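Local coordinates for protein GH127 beta-L-arabinofuranoside (Geobacillus stearothermophilus, PDB 4QK0) that is a glycoside hydrolase of family 127 that probably cleaves terminal beta-L-arabinofuranosyl residues from arabinose-containing sugars, at residues V152-R156 and Y202-G206; A87-E91 and A422-H426; L211-Q215 and L279-M283. All blocks are in the same frame, centred on the assembly; numbering follows the deposited sequence.

In the fold
All three contacts lie in the helical GH127 catalytic domain, whose paired helices are consistent with the (alpha/alpha)6 barrel of its relatives. Contact 1 packs helix 140-158 against helix 194-205. Contact 3 comes next, joining helix 208-220 to helix 266-283. Contact 2 spans both, bringing helix 76-92 against the turn after helix 413-422, which probably closes the ring of helices; its segments are 331 residues apart. Contacts 1 and 2, about 14 Å apart between centres, touch where A153 and Y154 pack on A87, Y88 and L90. Contacts 1 and 3, about 16 Å apart between centres, are tied by the E203–K282 salt bridge. Contacts 2 and 3 stay about 13 Å apart at their nearest atoms.

Contact 1: residues V152-R156 and Y202-G206; sequences VAYFR and YEVTG
V204, the residue most covered here, projects from the last turn of helix 194-205 onto helix 140-158. These look like neighbouring inner helices of the catalytic (alpha/alpha)6 barrel. Residues 152-156 are regular helix, with R156 N bonded to V152 O at 3.1 Å. Helix 194-205 ends at T205, and G206 leaves it with positive phi (73°), its N bonded to Y202 O at 2.7 Å. The CA atoms come closest at V152 and V204, 7.0 Å apart. V204 points toward the partner with chi1 at 87°. Its CG1 lies 4.1 Å from V152 CG2, and its CG2 lies 3.7 Å from F155 CD2, near the plane of that ring. F155 is in the t rotamer, and L164 of helix 162-177 touches both it and V204. R156 leaves its helix sideways with chi1 m and chi2 t, bringing NH2 within 3.8 Å of V204 CG2, which sits over one face of the guanidinium. R156 NH1 stays 4.3 Å from E203 OE1, too far for a salt bridge, whereas E203 OE2 pairs with K282 and R346. With no hydrogen bond between the segments, the contact rests on apolar packing, with a loose charge attraction beside it.

Contact 2: residues A87-E91 and A422-H426; sequences AYLLE and ASIGH
The helical ring of the catalytic domain, consistent with an (alpha/alpha)6 barrel, appears to close here: helix 76-92, early in the chain, meets the turn between helix 413-422 and strand 429-431. Residues 87-91 are helical, E91 N bonding to A87 O at 3.2 Å. In 422-426 the backbone leaves the helix, S423 at phi/psi -104/16, and then takes helical angles at 424-426 without the regular bonds; H426 N still reaches S423 O at 2.9 Å. The closest CA atoms are those of Y88 and A422, 5.5 Å apart. Y88 dominates its side of the contact. In the m rotamer, with chi2 near -45°, it sets its CB 3.7 Å from A422 CB and offers a ring face to S423, whose CB stands 3.6 Å from the ring centroid and 15° off the normal, a CH-pi contact. S423 adopts p, and its OG bonds back to the carbonyls of R419 and L420; the phenol OH of Y88 bonds to E84 of its own helix. L89 starts away from the turn, but its m,t rotamer carries CD2 to 4.0 Å from A422 CB. E91 and H426, both m at chi1 and both pointing across the gap, face each other, with the carboxylate of E91 at the edge of the imidazole. The rings of Y88 and H426 lie obliquely, with centroids 5.3 Å apart and planes at 80°. Between the two backbones, a water donates to Y88 O at 3.0 Å and to A422 O at 2.7 Å.

Contact 3: residues L211-Q215 and L279-M283; sequences LKLSQ and LAAKM
This is a helix-helix packing contact in what appears to be the (alpha/alpha)6 barrel of the catalytic domain, where helix 208-220, apparently of the outer layer, lies against the C-terminal turns of helix 266-283, apparently of the inner one. Both segments are helical, with Q215 N bonded to L211 O at 3.0 Å and M283 N to L279 O at 2.8 Å. Their axes approach to 11.2 Å and cross at -133°, nearer antiparallel than parallel but well inclined. The nearest CA atoms are those of Q215 and L279, 6.8 Å apart. L279, in the m,t rotamer, points toward the partner, and its end wedges among L211, S214 and Q215. Its CD2 lies 3.9 Å from L211 CD1, 3.7 Å from S214 OG and 3.5 Å from Q215 OE1. L211 leaves its helix sideways, and its t,p rotamer swings the end inward, bringing CD1 to 4.1 Å from K282 CD. No hydrogen bond joins the segments; several polar groups bond outside them: S214 OG to the carbonyl of E195, Q215 NE2 to D219, and K282 NZ in a salt bridge with E203. M283, selenomethionine in this crystal, reaches across with chi1 and chi2 both m. Its CG sits 3.2 Å from Q215 OE1, and its SE lies 3.7 Å from L211 CD2.

Contact 1: residues V152-R156 and Y202-G206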
loop_
_atom_site.group_PDB
_atom_site.type_symbol
_atom_site.label_atom_id
_atom_site.label_comp_id
_atom_site.label_asym_id
_atom_site.label_seq_id
_atom_site.Cartn_x
_atom_site.Cartn_y
_atom_site.Cartn_z
ATOM N N VAL A 152 -0.945 -14.938 38.643
ATOM C CA VAL A 152 0.353 -14.609 39.235
ATOM C C VAL A 152 0.347 -13.180 39.752
ATOM O O VAL A 152 0.727 -12.905 40.907
ATOM C CB VAL A 152 1.516 -14.797 38.232
ATOM C CG1 VAL A 152 2.833 -14.240 38.788
ATOM C CG2 VAL A 152 1.682 -16.257 37.907
ATOM N N ALA A 153 -0.085 -12.264 38.898
ATOM C CA ALA A 153 -0.105 -10.875 39.282
ATOM C C ALA A 153 -1.011 -10.612 40.496
ATOM O O ALA A 153 -0.702 -9.763 41.329
ATOM C CB ALA A 153 -0.537 -9.987 38.115
ATOM N N TYR A 154 -2.163 -11.251 40.501
ATOM C CA TYR A 154 -3.145 -11.027 41.523
ATOM C C TYR A 154 -2.604 -11.575 42.866
ATOM O O TYR A 154 -2.793 -10.966 43.896
ATOM C CB TYR A 154 -4.494 -11.681 41.119
ATOM C CG TYR A 154 -5.639 -11.198 41.966
ATOM C CD1 TYR A 154 -6.211 -9.958 41.736
ATOM C CD2 TYR A 154 -6.121 -11.955 43.042
ATOM C CE1 TYR A 154 -7.239 -9.478 42.524
ATOM C CE2 TYR A 154 -7.156 -11.492 43.834
ATOM C CZ TYR A 154 -7.712 -10.249 43.569
ATOM O OH TYR A 154 -8.740 -9.736 44.338
ATOM N N PHE A 155 -1.907 -12.705 42.831
ATOM C CA PHE A 155 -1.243 -13.196 44.029
ATOM C C PHE A 155 -0.198 -12.239 44.606
ATOM O O PHE A 155 -0.190 -11.947 45.803
ATOM C CB PHE A 155 -0.586 -14.528 43.760
ATOM C CG PHE A 155 0.157 -15.044 44.941
ATOM C CD1 PHE A 155 -0.530 -15.351 46.120
ATOM C CD2 PHE A 155 1.528 -15.173 44.915
ATOM C CE1 PHE A 155 0.142 -15.789 47.243
ATOM C CE2 PHE A 155 2.212 -15.627 46.036
ATOM C CZ PHE A 155 1.520 -15.940 47.189
ATOM N N ARG A 156 0.666 -11.738 43.761
ATOM C CA ARG A 156 1.724 -10.829 44.183
ATOM C C ARG A 156 1.148 -9.581 44.731
ATOM O O ARG A 156 1.745 -8.998 45.621
ATOM C CB ARG A 156 2.691 -10.470 43.025
ATOM C CG ARG A 156 3.487 -11.668 42.586
ATOM C CD ARG A 156 4.561 -11.394 41.557
ATOM N NE ARG A 156 5.629 -12.305 41.937
ATOM C CZ ARG A 156 6.413 -12.981 41.120
ATOM N NH1 ARG A 156 6.284 -12.843 39.802
ATOM N NH2 ARG A 156 7.336 -13.786 41.662
ATOM N N TYR A 202 6.242 -20.350 37.134
ATOM C CA TYR A 202 7.414 -20.956 37.730
ATOM C C TYR A 202 8.071 -20.037 38.768
ATOM O O TYR A 202 8.391 -20.487 39.848
ATOM C CB TYR A 202 8.414 -21.361 36.669
ATOM C CG TYR A 202 9.746 -21.708 37.255
ATOM C CD1 TYR A 202 9.932 -22.913 37.970
ATOM C CD2 TYR A 202 10.811 -20.845 37.136
ATOM C CE1 TYR A 202 11.163 -23.237 38.532
ATOM C CE2 TYR A 202 12.046 -21.151 37.707
ATOM C CZ TYR A 202 12.217 -22.337 38.406
ATOM O OH TYR A 202 13.446 -22.608 38.945
ATOM N N GLU A 203 8.203 -18.759 38.450
ATOM C CA GLU A 203 8.884 -17.824 39.329
ATOM C C GLU A 203 8.146 -17.685 40.610
ATOM O O GLU A 203 8.733 -17.449 41.633
ATOM C CB GLU A 203 8.988 -16.442 38.727
ATOM C CG GLU A 203 10.058 -16.300 37.673
ATOM C CD GLU A 203 9.835 -15.142 36.678
ATOM O OE1 GLU A 203 8.831 -14.377 36.725
ATOM O OE2 GLU A 203 10.708 -15.010 35.813
ATOM N N VAL A 204 6.832 -17.823 40.584
ATOM C CA VAL A 204 6.084 -17.593 41.798
ATOM C C VAL A 204 5.858 -18.874 42.552
ATOM O O VAL A 204 5.568 -18.812 43.713
ATOM C CB VAL A 204 4.762 -16.811 41.507
ATOM C CG1 VAL A 204 3.622 -17.729 41.149
ATOM C CG2 VAL A 204 4.393 -15.953 42.678
ATOM N N THR A 205 5.925 -20.025 41.908
ATOM C CA THR A 205 5.659 -21.279 42.589
ATOM C C THR A 205 6.892 -22.138 42.872
ATOM O O THR A 205 6.819 -23.039 43.674
ATOM C CB THR A 205 4.736 -22.205 41.764
ATOM O OG1 THR A 205 5.352 -22.526 40.526
ATOM C CG2 THR A 205 3.377 -21.601 41.533
ATOM N N GLY A 206 7.970 -21.958 42.113
ATOM C CA GLY A 206 9.124 -22.827 42.196
ATOM C C GLY A 206 8.907 -24.199 41.597
ATOM O O GLY A 206 9.808 -25.037 41.600
#

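Contact 2: residues A87-E91 and A422-H426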
loop_
_atom_site.group_PDB
_atom_site.type_symbol
_atom_site.label_atom_id
_atom_site.label_comp_id
_atom_site.label_asym_id
_atom_site.label_seq_id
_atom_site.Cartn_x
_atom_site.Cartn_y
_atom_site.Cartn_z
ATOM N N ALA A 87 -5.081 -6.235 39.261
ATOM C CA ALA A 87 -3.982 -6.638 40.161
ATOM C C ALA A 87 -2.939 -5.590 40.333
ATOM O O ALA A 87 -2.582 -5.222 41.473
ATOM C CB ALA A 87 -3.336 -7.911 39.660
ATOM N N TYR A 88 -2.452 -5.031 39.217
ATOM C CA TYR A 88 -1.412 -4.005 39.318
ATOM C C TYR A 88 -1.956 -2.743 39.923
ATOM O O TYR A 88 -1.225 -2.018 40.626
ATOM C CB TYR A 88 -0.763 -3.695 37.962
ATOM C CG TYR A 88 -0.138 -4.901 37.285
ATOM C CD1 TYR A 88 0.656 -5.787 37.990
ATOM C CD2 TYR A 88 -0.327 -5.132 35.935
ATOM C CE1 TYR A 88 1.251 -6.882 37.367
ATOM C CE2 TYR A 88 0.240 -6.232 35.304
ATOM C CZ TYR A 88 1.036 -7.099 36.022
ATOM O OH TYR A 88 1.579 -8.191 35.400
ATOM N N LEU A 89 -3.218 -2.434 39.634
ATOM C CA LEU A 89 -3.806 -1.231 40.226
ATOM C C LEU A 89 -3.871 -1.344 41.752
ATOM O O LEU A 89 -3.602 -0.367 42.477
ATOM C CB LEU A 89 -5.189 -0.969 39.663
ATOM C CG LEU A 89 -5.115 -0.401 38.238
ATOM C CD1 LEU A 89 -6.527 -0.297 37.682
ATOM C CD2 LEU A 89 -4.469 0.944 38.172
ATOM N N LEU A 90 -4.240 -2.528 42.222
ATOM C CA LEU A 90 -4.325 -2.794 43.649
ATOM C C LEU A 90 -3.000 -2.760 44.377
ATOM O O LEU A 90 -3.008 -2.542 45.570
ATOM C CB LEU A 90 -4.999 -4.136 43.908
ATOM C CG LEU A 90 -6.456 -4.240 43.454
ATOM C CD1 LEU A 90 -6.991 -5.644 43.631
ATOM C CD2 LEU A 90 -7.358 -3.257 44.194
ATOM N N GLU A 91 -1.875 -2.994 43.700
ATOM C CA GLU A 91 -0.550 -2.810 44.311
ATOM C C GLU A 91 -0.282 -1.369 44.671
ATOM O O GLU A 91 0.517 -1.114 45.554
ATOM C CB GLU A 91 0.584 -3.212 43.366
ATOM C CG GLU A 91 0.800 -4.698 43.182
ATOM C CD GLU A 91 2.065 -5.041 42.395
ATOM O OE1 GLU A 91 2.475 -4.242 41.522
ATOM O OE2 GLU A 91 2.659 -6.126 42.643
ATOM N N ALA A 422 -0.292 0.260 34.188
ATOM C CA ALA A 422 -0.526 0.030 35.624
ATOM C C ALA A 422 0.679 -0.625 36.300
ATOM O O ALA A 422 0.867 -0.474 37.500
ATOM C CB ALA A 422 -1.775 -0.809 35.858
ATOM N N SER A 423 1.497 -1.327 35.521
ATOM C CA SER A 423 2.658 -1.995 36.062
ATOM C C SER A 423 3.943 -1.261 35.745
ATOM O O SER A 423 5.003 -1.850 35.820
ATOM C CB SER A 423 2.719 -3.445 35.525
ATOM O OG SER A 423 2.858 -3.468 34.122
ATOM N N ILE A 424 3.855 -0.006 35.335
ATOM C CA ILE A 424 5.034 0.699 34.905
ATOM C C ILE A 424 6.124 0.660 35.983
ATOM O O ILE A 424 7.327 0.633 35.671
ATOM C CB ILE A 424 4.708 2.154 34.476
ATOM C CG1 ILE A 424 5.935 2.894 33.964
ATOM C CG2 ILE A 424 4.174 2.971 35.602
ATOM C CD1 ILE A 424 6.392 2.381 32.627
ATOM N N GLY A 425 5.716 0.666 37.237
ATOM C CA GLY A 425 6.645 0.645 38.350
ATOM C C GLY A 425 7.587 -0.530 38.349
ATOM O O GLY A 425 8.720 -0.409 38.790
ATOM N N HIS A 426 7.152 -1.639 37.774
ATOM C CA HIS A 426 7.952 -2.853 37.705
ATOM C C HIS A 426 9.092 -2.745 36.695
ATOM O O HIS A 426 9.925 -3.614 36.665
ATOM C CB HIS A 426 7.146 -4.032 37.219
ATOM C CG HIS A 426 6.006 -4.425 38.086
ATOM N ND1 HIS A 426 5.417 -3.540 38.954
ATOM C CD2 HIS A 426 5.286 -5.573 38.169
ATOM C CE1 HIS A 426 4.413 -4.131 39.569
ATOM N NE2 HIS A 426 4.314 -5.364 39.111
HETATM O O HOH W 1 -0.754 0.624 39.287
#

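Contact 3: residues L211-Q215 and L279-M283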
loop_
_atom_site.group_PDB
_atom_site.type_symbol
_atom_site.label_atom_id
_atom_site.label_comp_id
_atom_site.label_asym_id
_atom_site.label_seq_id
_atom_site.Cartn_x
_atom_site.Cartn_y
_atom_site.Cartn_z
ATOM N N LEU A 211 8.475 -24.648 34.203
ATOM C CA LEU A 211 9.683 -24.252 33.470
ATOM C C LEU A 211 9.999 -25.216 32.355
ATOM O O LEU A 211 10.198 -24.812 31.204
ATOM C CB LEU A 211 10.846 -24.139 34.420
ATOM C CG LEU A 211 12.179 -23.863 33.765
ATOM C CD1 LEU A 211 12.184 -22.460 33.212
ATOM C CD2 LEU A 211 13.277 -24.015 34.803
ATOM N N LYS A 212 9.888 -26.500 32.641
ATOM C CA LYS A 212 10.101 -27.501 31.601
ATOM C C LYS A 212 9.017 -27.552 30.500
ATOM O O LYS A 212 9.276 -27.881 29.357
ATOM C CB LYS A 212 10.219 -28.855 32.255
ATOM C CG LYS A 212 11.525 -28.997 33.024
ATOM C CD LYS A 212 12.011 -30.440 32.965
ATOM C CE LYS A 212 11.531 -31.271 34.137
ATOM N NZ LYS A 212 12.604 -31.320 35.177
ATOM N N LEU A 213 7.783 -27.288 30.890
ATOM C CA LEU A 213 6.701 -27.264 29.945
ATOM C C LEU A 213 6.896 -26.051 28.965
ATOM O O LEU A 213 6.815 -26.210 27.771
ATOM C CB LEU A 213 5.372 -27.166 30.726
ATOM C CG LEU A 213 4.133 -27.206 29.867
ATOM C CD1 LEU A 213 4.124 -28.491 29.076
ATOM C CD2 LEU A 213 2.885 -27.093 30.716
ATOM N N SER A 214 7.219 -24.891 29.506
ATOM C CA SER A 214 7.603 -23.723 28.699
ATOM C C SER A 214 8.691 -24.081 27.721
ATOM O O SER A 214 8.544 -23.900 26.505
ATOM C CB SER A 214 8.064 -22.575 29.598
ATOM O OG SER A 214 8.392 -21.403 28.849
ATOM N N GLN A 215 9.763 -24.698 28.218
ATOM C CA GLN A 215 10.850 -25.173 27.338
ATOM C C GLN A 215 10.382 -26.145 26.285
ATOM O O GLN A 215 10.829 -26.079 25.119
ATOM C CB GLN A 215 11.981 -25.840 28.159
ATOM C CG GLN A 215 13.251 -26.091 27.345
ATOM C CD GLN A 215 14.002 -24.790 27.057
ATOM O OE1 GLN A 215 14.383 -24.083 27.993
ATOM N NE2 GLN A 215 14.203 -24.448 25.772
ATOM N N LEU A 279 13.775 -18.200 29.037
ATOM C CA LEU A 279 14.313 -19.535 29.103
ATOM C C LEU A 279 15.840 -19.571 28.934
ATOM O O LEU A 279 16.510 -20.256 29.677
ATOM C CB LEU A 279 13.725 -20.418 28.048
ATOM C CG LEU A 279 12.265 -20.774 28.248
ATOM C CD1 LEU A 279 11.694 -21.300 26.926
ATOM C CD2 LEU A 279 12.079 -21.784 29.373
ATOM N N ALA A 280 16.391 -18.801 28.012
ATOM C CA ALA A 280 17.841 -18.708 27.921
ATOM C C ALA A 280 18.481 -18.298 29.257
ATOM O O ALA A 280 19.516 -18.798 29.625
ATOM C CB ALA A 280 18.252 -17.731 26.853
ATOM N N ALA A 281 17.859 -17.364 29.971
ATOM C CA ALA A 281 18.386 -16.904 31.248
ATOM C C ALA A 281 18.292 -17.982 32.298
ATOM O O ALA A 281 19.251 -18.267 32.974
ATOM C CB ALA A 281 17.609 -15.676 31.731
ATOM N N LYS A 282 17.101 -18.554 32.457
ATOM C CA LYS A 282 16.874 -19.487 33.511
ATOM C C LYS A 282 17.608 -20.803 33.288
ATOM O O LYS A 282 18.045 -21.391 34.256
ATOM C CB LYS A 282 15.379 -19.715 33.722
ATOM C CG LYS A 282 14.676 -18.449 34.216
ATOM C CD LYS A 282 13.247 -18.727 34.620
ATOM C CE LYS A 282 12.402 -17.465 34.692
ATOM N NZ LYS A 282 12.882 -16.495 35.704
HETATM N N MSE A 283 17.724 -21.263 32.042
HETATM C CA MSE A 283 18.374 -22.540 31.758
HETATM C C MSE A 283 19.842 -22.405 31.472
HETATM O O MSE A 283 20.481 -23.381 31.233
HETATM C CB MSE A 283 17.839 -23.287 30.527
HETATM C CG MSE A 283 16.352 -23.549 30.461
HETATM SE SE MSE A 283 15.717 -24.554 32.018
HETATM C CE MSE A 283 14.606 -25.892 31.054
#